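Local coordinates for multifunctional non-homologous end joining DNA repair protein LigD (PDB 2IRU) that probably repairs DNA double-strand breaks together with Ku by non-homologous end joining, this chain being its primase-like polymerase domain, which adds nucleotides before the break is sealed, at residues Val42-Ile47 / Ala242-Leu246; Arg81-Ala85 / Gln117-Val121; Leu141-Val147 / Arg223-Val229. Residues are numbered along the deposited sequence.

Interaction 1. Residues Val42-Ile47 / Ala242-Leu246; sequences VMLGHI and APYSL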
loop_
_atom_site.group_PDB
_atom_site.type_symbol
_atom_site.label_atom_id
_atom_site.label_comp_id
_atom_site.label_asym_id
_atom_site.label_seq_id
_atom_site.Cartn_x
_atom_site.Cartn_y
_atom_site.Cartn_z
ATOM N N VAL A 42 6.553 12.349 -1.968
ATOM C CA VAL A 42 5.898 11.815 -0.756
ATOM C C VAL A 42 5.727 10.299 -0.801
ATOM O O VAL A 42 5.714 9.644 0.277
ATOM C CB VAL A 42 4.536 12.518 -0.453
ATOM C CG1 VAL A 42 4.750 14.009 -0.242
ATOM C CG2 VAL A 42 3.467 12.245 -1.553
ATOM N N MET A 43 5.601 9.745 -2.011
ATOM C CA MET A 43 5.393 8.303 -2.160
ATOM C C MET A 43 6.665 7.470 -1.934
ATOM O O MET A 43 6.615 6.370 -1.364
ATOM C CB MET A 43 4.795 7.954 -3.545
ATOM C CG MET A 43 4.326 6.519 -3.636
ATOM S SD MET A 43 3.545 6.182 -5.213
ATOM C CE MET A 43 3.090 4.443 -5.005
ATOM N N LEU A 44 7.802 7.983 -2.377
ATOM C CA LEU A 44 9.013 7.145 -2.450
ATOM C C LEU A 44 9.472 6.588 -1.087
ATOM O O LEU A 44 9.859 5.399 -0.997
ATOM C CB LEU A 44 10.128 7.858 -3.181
ATOM C CG LEU A 44 9.890 7.917 -4.688
ATOM C CD1 LEU A 44 10.962 8.859 -5.203
ATOM C CD2 LEU A 44 9.974 6.562 -5.341
ATOM N N GLY A 45 9.331 7.389 -0.022
ATOM C CA GLY A 45 9.852 7.017 1.302
ATOM C C GLY A 45 9.158 5.758 1.817
ATOM O O GLY A 45 9.717 4.998 2.611
ATOM N N HIS A 46 7.926 5.547 1.370
ATOM C CA HIS A 46 7.121 4.412 1.873
ATOM C C HIS A 46 7.200 3.124 1.058
ATOM O O HIS A 46 6.666 2.067 1.488
ATOM C CB HIS A 46 5.665 4.848 2.107
ATOM C CG HIS A 46 5.573 6.208 2.715
ATOM N ND1 HIS A 46 5.987 6.475 4.005
ATOM C CD2 HIS A 46 5.182 7.387 2.188
ATOM C CE1 HIS A 46 5.838 7.769 4.243
ATOM N NE2 HIS A 46 5.358 8.344 3.150
ATOM N N ILE A 47 7.872 3.222 -0.101
ATOM C CA ILE A 47 8.161 2.076 -0.945
ATOM C C ILE A 47 9.668 1.806 -1.108
ATOM O O ILE A 47 10.041 0.734 -1.562
ATOM C CB ILE A 47 7.429 2.140 -2.296
ATOM C CG1 ILE A 47 7.928 3.324 -3.127
ATOM C CG2 ILE A 47 5.920 2.360 -2.046
ATOM C CD1 ILE A 47 7.229 3.424 -4.557
ATOM N N ALA A 242 0.397 0.136 -1.955
ATOM C CA ALA A 242 1.248 1.172 -1.388
ATOM C C ALA A 242 0.528 2.491 -1.173
ATOM O O ALA A 242 -0.260 2.902 -2.016
ATOM C CB ALA A 242 2.435 1.381 -2.249
ATOM N N PRO A 243 0.837 3.187 -0.051
ATOM C CA PRO A 243 0.266 4.522 0.076
ATOM C C PRO A 243 0.564 5.360 -1.197
ATOM O O PRO A 243 1.687 5.278 -1.757
ATOM C CB PRO A 243 0.999 5.116 1.278
ATOM C CG PRO A 243 1.337 3.897 2.139
ATOM C CD PRO A 243 1.674 2.816 1.109
ATOM N N TYR A 244 -0.430 6.147 -1.593
ATOM C CA TYR A 244 -0.393 6.979 -2.825
ATOM C C TYR A 244 -0.549 6.220 -4.156
ATOM O O TYR A 244 -0.698 6.851 -5.205
ATOM C CB TYR A 244 0.844 7.852 -2.884
ATOM C CG TYR A 244 0.933 8.799 -1.712
ATOM C CD1 TYR A 244 0.161 9.978 -1.704
ATOM C CD2 TYR A 244 1.809 8.552 -0.640
ATOM C CE1 TYR A 244 0.239 10.881 -0.638
ATOM C CE2 TYR A 244 1.896 9.461 0.448
ATOM C CZ TYR A 244 1.104 10.616 0.425
ATOM O OH TYR A 244 1.145 11.520 1.435
ATOM N N SER A 245 -0.559 4.886 -4.101
ATOM C CA SER A 245 -0.857 4.139 -5.347
ATOM C C SER A 245 -2.269 4.433 -5.825
ATOM O O SER A 245 -3.221 4.528 -5.013
ATOM C CB SER A 245 -0.744 2.618 -5.123
ATOM O OG SER A 245 -0.970 1.904 -6.359
ATOM N N LEU A 246 -2.418 4.516 -7.141
ATOM C CA LEU A 246 -3.743 4.497 -7.770
ATOM C C LEU A 246 -4.320 3.099 -7.550
ATOM O O LEU A 246 -3.565 2.133 -7.253
ATOM C CB LEU A 246 -3.616 4.744 -9.291
ATOM C CG LEU A 246 -3.286 6.177 -9.702
ATOM C CD1 LEU A 246 -2.858 6.254 -11.149
ATOM C CD2 LEU A 246 -4.500 7.066 -9.531
HETATM O O HOH W 1 4.117 4.810 -0.619
#
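Val-42 lays its CG2 methyl over one face of the Tyr-244 ring, 3.6 Å from the centroid and 18° off the normal, a CH-pi contact suited to a branched side chain. His-46, one turn on, brings CD2 to the edge of the same ring, 4.3 Å from Tyr-244 CE2. Met-43, extended with all three chi angles t, reaches along the type II turn Ala-242 to Ser-245: its CG lies 3.8 Å from Tyr-244 CB and its CE 4.2 Å from Ala-242 CB. Ile-47 CG2 rests 3.6 Å from that same Ala-242 CB, a small side chain that lets the loop come close. No direct hydrogen bond crosses; instead a water donates to Met-43 O (3.0 Å) and Pro-243 O (2.7 Å). Asp-285 hydrogen-bonds Tyr-244 OH and His-46 NE2, Asp-291 His-46 ND1. The loop also brings Ser-245 beside His-114 and Arg-247, substrate-binding by similarity. The C-terminal part of helix 29-47 packs on the loop between strands 240-241 and 253-257, with helix 273-283 covering Val-42 and Tyr-244 through Ile-280.

Interaction 2. Residues Arg81-Ala85 / Gln117-Val121; sequences RATVA and QWRFV
Two extended segments cross here without pairing. Strand 81-84 and strand 118-121 approach to 9.1 Å between axes with an angle of 106° between their N-to-C directions, so they meet mainly through side chains and no hydrogen bond joins them. The nearest CA atoms, those of Ala-82 and Phe-120, are 7.6 Å apart. In 81-84 the alternation of an extended chain turns Ala-82 and Val-84 toward the other strand and Arg-81 and Thr-83 away; Trp-118 and Phe-120 face them. Phe-120 (chi1 -70°, chi2 -77°) offers a ring face to Ala-82, whose CB sits 3.5 Å from the centroid, 9° off the normal, in a CH-pi contact. A larger side chain at this close approach would push the ring away. The contact joins the two-stranded antiparallel hairpin 80-84/91-95 to strand 118-122 of the large mixed sheet of the primase-polymerase domain, with Ile-95 of the hairpin also touching Phe-120. Val-84 (chi1 t, -166°) is the second bump: its CG2 fits into the corner between the two aromatics, 3.7 Å from Phe-120 CZ and 3.8 Å from Trp-118 CH2 at the indole edge. Trp-118 takes chi1 57° (p) and chi2 -96°, and its NE1 hydrogen-bonds Gly-236 O. Thr-83 contributes its backbone, O lying 3.7 Å from Phe-120 CE1 near the ring plane, while its OG1 bonds Thr-92 OG1.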
loop_
_atom_site.group_PDB
_atom_site.type_symbol
_atom_site.label_atom_id
_atom_site.label_comp_id
_atom_site.label_asym_id
_atom_site.label_seq_id
_atom_site.Cartn_x
_atom_site.Cartn_y
_atom_site.Cartn_z
ATOM N N ARG A 81 16.983 -3.612 -8.063
ATOM C CA ARG A 81 16.297 -4.883 -7.929
ATOM C C ARG A 81 16.962 -5.738 -6.867
ATOM O O ARG A 81 18.152 -5.578 -6.543
ATOM C CB ARG A 81 16.240 -5.645 -9.251
ATOM C CG ARG A 81 17.635 -6.057 -9.758
ATOM C CD ARG A 81 17.612 -6.175 -11.272
ATOM N NE ARG A 81 17.524 -4.868 -11.932
ATOM C CZ ARG A 81 17.121 -4.688 -13.194
ATOM N NH1 ARG A 81 16.746 -5.726 -13.945
ATOM N NH2 ARG A 81 17.051 -3.461 -13.704
ATOM N N ALA A 82 16.182 -6.679 -6.345
ATOM C CA ALA A 82 16.709 -7.601 -5.366
ATOM C C ALA A 82 15.875 -8.869 -5.324
ATOM O O ALA A 82 14.731 -8.868 -5.759
ATOM C CB ALA A 82 16.818 -6.945 -3.999
ATOM N N THR A 83 16.465 -9.945 -4.784
ATOM C CA THR A 83 15.903 -11.274 -4.932
ATOM C C THR A 83 15.327 -11.792 -3.602
ATOM O O THR A 83 15.948 -11.617 -2.533
ATOM C CB THR A 83 16.994 -12.232 -5.467
ATOM O OG1 THR A 83 17.556 -11.671 -6.662
ATOM C CG2 THR A 83 16.439 -13.596 -5.764
ATOM N N VAL A 84 14.148 -12.401 -3.680
ATOM C CA VAL A 84 13.545 -13.107 -2.531
ATOM C C VAL A 84 13.464 -14.599 -2.838
ATOM O O VAL A 84 13.029 -14.999 -3.925
ATOM C CB VAL A 84 12.129 -12.577 -2.227
ATOM C CG1 VAL A 84 11.676 -13.060 -0.833
ATOM C CG2 VAL A 84 12.099 -11.058 -2.332
ATOM N N ALA A 85 13.882 -15.433 -1.883
ATOM C CA ALA A 85 13.892 -16.877 -2.104
ATOM C C ALA A 85 12.698 -17.520 -1.418
ATOM O O ALA A 85 12.749 -17.803 -0.224
ATOM C CB ALA A 85 15.206 -17.498 -1.613
ATOM N N GLN A 117 5.795 -5.202 4.266
ATOM C CA GLN A 117 6.073 -4.315 5.406
ATOM C C GLN A 117 7.526 -4.419 5.879
ATOM O O GLN A 117 7.895 -3.811 6.888
ATOM C CB GLN A 117 5.083 -4.604 6.575
ATOM C CG GLN A 117 3.636 -4.675 6.102
ATOM C CD GLN A 117 3.256 -3.479 5.190
ATOM O OE1 GLN A 117 3.455 -2.304 5.579
ATOM N NE2 GLN A 117 2.739 -3.773 3.968
ATOM N N TRP A 118 8.303 -5.196 5.139
ATOM C CA TRP A 118 9.749 -5.316 5.349
ATOM C C TRP A 118 10.547 -4.646 4.230
ATOM O O TRP A 118 10.037 -4.435 3.122
ATOM C CB TRP A 118 10.167 -6.780 5.530
ATOM C CG TRP A 118 9.778 -7.682 4.379
ATOM C CD1 TRP A 118 8.649 -8.473 4.310
ATOM C CD2 TRP A 118 10.514 -7.921 3.166
ATOM N NE1 TRP A 118 8.640 -9.183 3.139
ATOM C CE2 TRP A 118 9.776 -8.876 2.418
ATOM C CE3 TRP A 118 11.734 -7.438 2.639
ATOM C CZ2 TRP A 118 10.202 -9.342 1.165
ATOM C CZ3 TRP A 118 12.149 -7.901 1.382
ATOM C CH2 TRP A 118 11.365 -8.829 0.658
ATOM N N ARG A 119 11.794 -4.304 4.542
ATOM C CA ARG A 119 12.749 -3.824 3.527
ATOM C C ARG A 119 13.936 -4.761 3.339
ATOM O O ARG A 119 14.359 -5.463 4.284
ATOM C CB ARG A 119 13.295 -2.462 3.917
ATOM C CG ARG A 119 12.270 -1.355 3.909
ATOM C CD ARG A 119 12.831 -0.128 4.579
ATOM N NE ARG A 119 13.856 0.519 3.784
ATOM C CZ ARG A 119 13.842 1.818 3.502
ATOM N NH1 ARG A 119 12.859 2.578 3.990
ATOM N NH2 ARG A 119 14.796 2.359 2.760
ATOM N N PHE A 120 14.459 -4.790 2.122
ATOM C CA PHE A 120 15.789 -5.372 1.886
ATOM C C PHE A 120 16.866 -4.683 2.721
ATOM O O PHE A 120 16.820 -3.457 2.964
ATOM C CB PHE A 120 16.147 -5.254 0.412
ATOM C CG PHE A 120 15.341 -6.143 -0.467
ATOM C CD1 PHE A 120 15.608 -7.504 -0.542
ATOM C CD2 PHE A 120 14.323 -5.604 -1.245
ATOM C CE1 PHE A 120 14.848 -8.336 -1.357
ATOM C CE2 PHE A 120 13.552 -6.436 -2.090
ATOM C CZ PHE A 120 13.803 -7.769 -2.153
ATOM N N VAL A 121 17.846 -5.473 3.147
ATOM C CA VAL A 121 18.967 -4.918 3.884
ATOM C C VAL A 121 20.246 -5.435 3.255
ATOM O O VAL A 121 20.319 -6.610 2.892
ATOM C CB VAL A 121 18.942 -5.249 5.406
ATOM C CG1 VAL A 121 17.702 -4.680 6.075
ATOM C CG2 VAL A 121 19.078 -6.750 5.668
#

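Interaction 3. Residues Leu141-Val147 / Arg223-Val229; sequences LDPGEGV and RAGKVFV
Antiparallel strands 141-143 and 227-229, neighbours in the large mixed sheet of the primase-polymerase domain, run at 160° with axes 4.5 Å apart. Leu-141 forms a non-hydrogen-bonded pair with Val-229, and its CB meets Val-227 CG1 at 3.8 Å on the apolar face covered by helix 149-164. Asp-142, a ligand of both manganese ions by similarity, pairs with Phe-228 through two bonds, N to Phe-228 O and O from Phe-228 N, both 2.9 Å. Its side chain (chi1 t) takes the other face, and OD2 forms a salt bridge with Arg-223 NH2 at 3.2 Å. Pro-143, lacking an NH, fits a non-hydrogen-bonded position opposite Val-227. Beyond Pro-143 the chain enters a type II turn, Gly-144 to Val-147, beside another, Arg-223 to Lys-226, that leads into strand 227-229. Gly-144 N donates to Lys-226 O (2.8 Å); a CB here would clash with Arg-223 O. Glu-145 O accepts from Gly-225 N at 2.8 Å. Gly-146 and Gly-225 have glycine-favouring positive phi. Val-147 (chi1 t) sets CG2 3.4 Å from Gly-225 C.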
loop_
_atom_site.group_PDB
_atom_site.type_symbol
_atom_site.label_atom_id
_atom_site.label_comp_id
_atom_site.label_asym_id
_atom_site.label_seq_id
_atom_site.Cartn_x
_atom_site.Cartn_y
_atom_site.Cartn_z
ATOM N N LEU A 141 -8.534 -3.087 7.628
ATOM C CA LEU A 141 -9.837 -3.096 8.254
ATOM C C LEU A 141 -10.885 -3.189 7.169
ATOM O O LEU A 141 -11.085 -2.232 6.403
ATOM C CB LEU A 141 -10.030 -1.823 9.096
ATOM C CG LEU A 141 -9.478 -1.927 10.524
ATOM C CD1 LEU A 141 -7.989 -2.271 10.624
ATOM C CD2 LEU A 141 -9.778 -0.608 11.251
ATOM N N ASP A 142 -11.513 -4.354 7.067
ATOM C CA ASP A 142 -12.454 -4.587 5.991
ATOM C C ASP A 142 -13.876 -4.636 6.538
ATOM O O ASP A 142 -14.203 -5.579 7.288
ATOM C CB ASP A 142 -12.131 -5.877 5.235
ATOM C CG ASP A 142 -12.950 -6.003 3.941
ATOM O OD1 ASP A 142 -12.680 -5.253 2.965
ATOM O OD2 ASP A 142 -13.890 -6.829 3.919
ATOM N N PRO A 143 -14.707 -3.615 6.213
ATOM C CA PRO A 143 -16.064 -3.527 6.757
ATOM C C PRO A 143 -17.014 -4.569 6.156
ATOM O O PRO A 143 -17.195 -4.617 4.930
ATOM C CB PRO A 143 -16.510 -2.098 6.386
ATOM C CG PRO A 143 -15.739 -1.798 5.114
ATOM C CD PRO A 143 -14.397 -2.468 5.325
ATOM N N GLY A 144 -17.620 -5.389 7.018
ATOM C CA GLY A 144 -18.610 -6.384 6.590
ATOM C C GLY A 144 -19.947 -5.795 6.164
ATOM O O GLY A 144 -20.156 -4.576 6.195
ATOM N N GLU A 145 -20.860 -6.676 5.763
ATOM C CA GLU A 145 -22.183 -6.274 5.297
ATOM C C GLU A 145 -22.893 -5.424 6.350
ATOM O O GLU A 145 -22.940 -5.793 7.531
ATOM C CB GLU A 145 -23.015 -7.503 4.911
ATOM C CG GLU A 145 -24.324 -7.188 4.165
ATOM C CD GLU A 145 -24.111 -6.361 2.891
ATOM O OE1 GLU A 145 -23.010 -6.433 2.287
ATOM O OE2 GLU A 145 -25.063 -5.642 2.491
ATOM N N GLY A 146 -23.384 -4.265 5.913
ATOM C CA GLY A 146 -24.103 -3.331 6.777
ATOM C C GLY A 146 -23.322 -2.471 7.767
ATOM O O GLY A 146 -23.931 -1.757 8.583
ATOM N N VAL A 147 -21.992 -2.536 7.724
ATOM C CA VAL A 147 -21.167 -1.722 8.616
ATOM C C VAL A 147 -21.033 -0.281 8.089
ATOM O O VAL A 147 -20.573 -0.070 6.957
ATOM C CB VAL A 147 -19.753 -2.347 8.821
ATOM C CG1 VAL A 147 -18.915 -1.461 9.705
ATOM C CG2 VAL A 147 -19.849 -3.748 9.432
ATOM N N ARG A 223 -18.803 -12.679 9.344
ATOM C CA ARG A 223 -18.322 -11.405 8.814
ATOM C C ARG A 223 -19.349 -10.278 8.846
ATOM O O ARG A 223 -18.984 -9.121 9.066
ATOM C CB ARG A 223 -17.739 -11.574 7.404
ATOM C CG ARG A 223 -16.393 -12.298 7.420
ATOM C CD ARG A 223 -15.250 -11.373 7.816
ATOM N NE ARG A 223 -14.408 -11.077 6.659
ATOM C CZ ARG A 223 -14.520 -10.021 5.850
ATOM N NH1 ARG A 223 -15.445 -9.083 6.043
ATOM N NH2 ARG A 223 -13.674 -9.902 4.835
ATOM N N ALA A 224 -20.622 -10.614 8.634
ATOM C CA ALA A 224 -21.650 -9.588 8.495
ATOM C C ALA A 224 -21.759 -8.757 9.775
ATOM O O ALA A 224 -21.688 -9.306 10.883
ATOM C CB ALA A 224 -22.986 -10.214 8.138
ATOM N N GLY A 225 -21.905 -7.442 9.609
ATOM C CA GLY A 225 -22.103 -6.519 10.734
ATOM C C GLY A 225 -20.830 -6.225 11.512
ATOM O O GLY A 225 -20.859 -5.478 12.487
ATOM N N LYS A 226 -19.717 -6.815 11.076
ATOM C CA LYS A 226 -18.420 -6.644 11.755
ATOM C C LYS A 226 -17.328 -6.110 10.852
ATOM O O LYS A 226 -17.328 -6.349 9.635
ATOM C CB LYS A 226 -17.935 -7.967 12.369
ATOM C CG LYS A 226 -18.949 -8.552 13.340
ATOM C CD LYS A 226 -18.487 -9.818 14.026
ATOM C CE LYS A 226 -19.678 -10.308 14.845
ATOM N NZ LYS A 226 -19.574 -11.679 15.401
ATOM N N VAL A 227 -16.386 -5.398 11.468
ATOM C CA VAL A 227 -15.109 -5.072 10.826
ATOM C C VAL A 227 -14.148 -6.249 10.978
ATOM O O VAL A 227 -13.852 -6.697 12.091
ATOM C CB VAL A 227 -14.465 -3.784 11.400
ATOM C CG1 VAL A 227 -13.093 -3.483 10.716
ATOM C CG2 VAL A 227 -15.411 -2.609 11.249
ATOM N N PHE A 228 -13.646 -6.738 9.853
ATOM C CA PHE A 228 -12.615 -7.755 9.887
ATOM C C PHE A 228 -11.273 -7.026 10.032
ATOM O O PHE A 228 -10.879 -6.255 9.161
ATOM C CB PHE A 228 -12.645 -8.564 8.583
ATOM C CG PHE A 228 -11.502 -9.522 8.434
ATOM C CD1 PHE A 228 -10.940 -10.150 9.545
ATOM C CD2 PHE A 228 -10.985 -9.794 7.166
ATOM C CE1 PHE A 228 -9.852 -11.061 9.402
ATOM C CE2 PHE A 228 -9.914 -10.695 7.012
ATOM C CZ PHE A 228 -9.349 -11.315 8.129
ATOM N N VAL A 229 -10.628 -7.227 11.175
ATOM C CA VAL A 229 -9.328 -6.617 11.436
ATOM C C VAL A 229 -8.262 -7.607 10.985
ATOM O O VAL A 229 -7.858 -8.483 11.742
ATOM C CB VAL A 229 -9.157 -6.243 12.915
ATOM C CG1 VAL A 229 -7.813 -5.612 13.177
ATOM C CG2 VAL A 229 -10.242 -5.274 13.308
#

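In the fold
All three contacts belong to the one primase-polymerase domain, and both interactions 2 and 3 are nested within the chain loop that interaction 1 closes. Interaction 1 lies near the middle of the chain, about 7 Å from its centre; the other two lie on opposite sides of that centre, about 33 Å apart between their own centres. Strands 118-122 and 129-143, adjacent in sequence and in the large sheet, connect them. Interactions 1 and 2 touch where Gly-45 O packs 4.2 Å from Arg-119 NH1. By similarity, interaction 3 holds a manganese ligand, Asp-142, whereas interaction 1 borders the substrate residues His-114 and Arg-247, with the side chain of Ser-245 about 6 and 5 Å from their side chains.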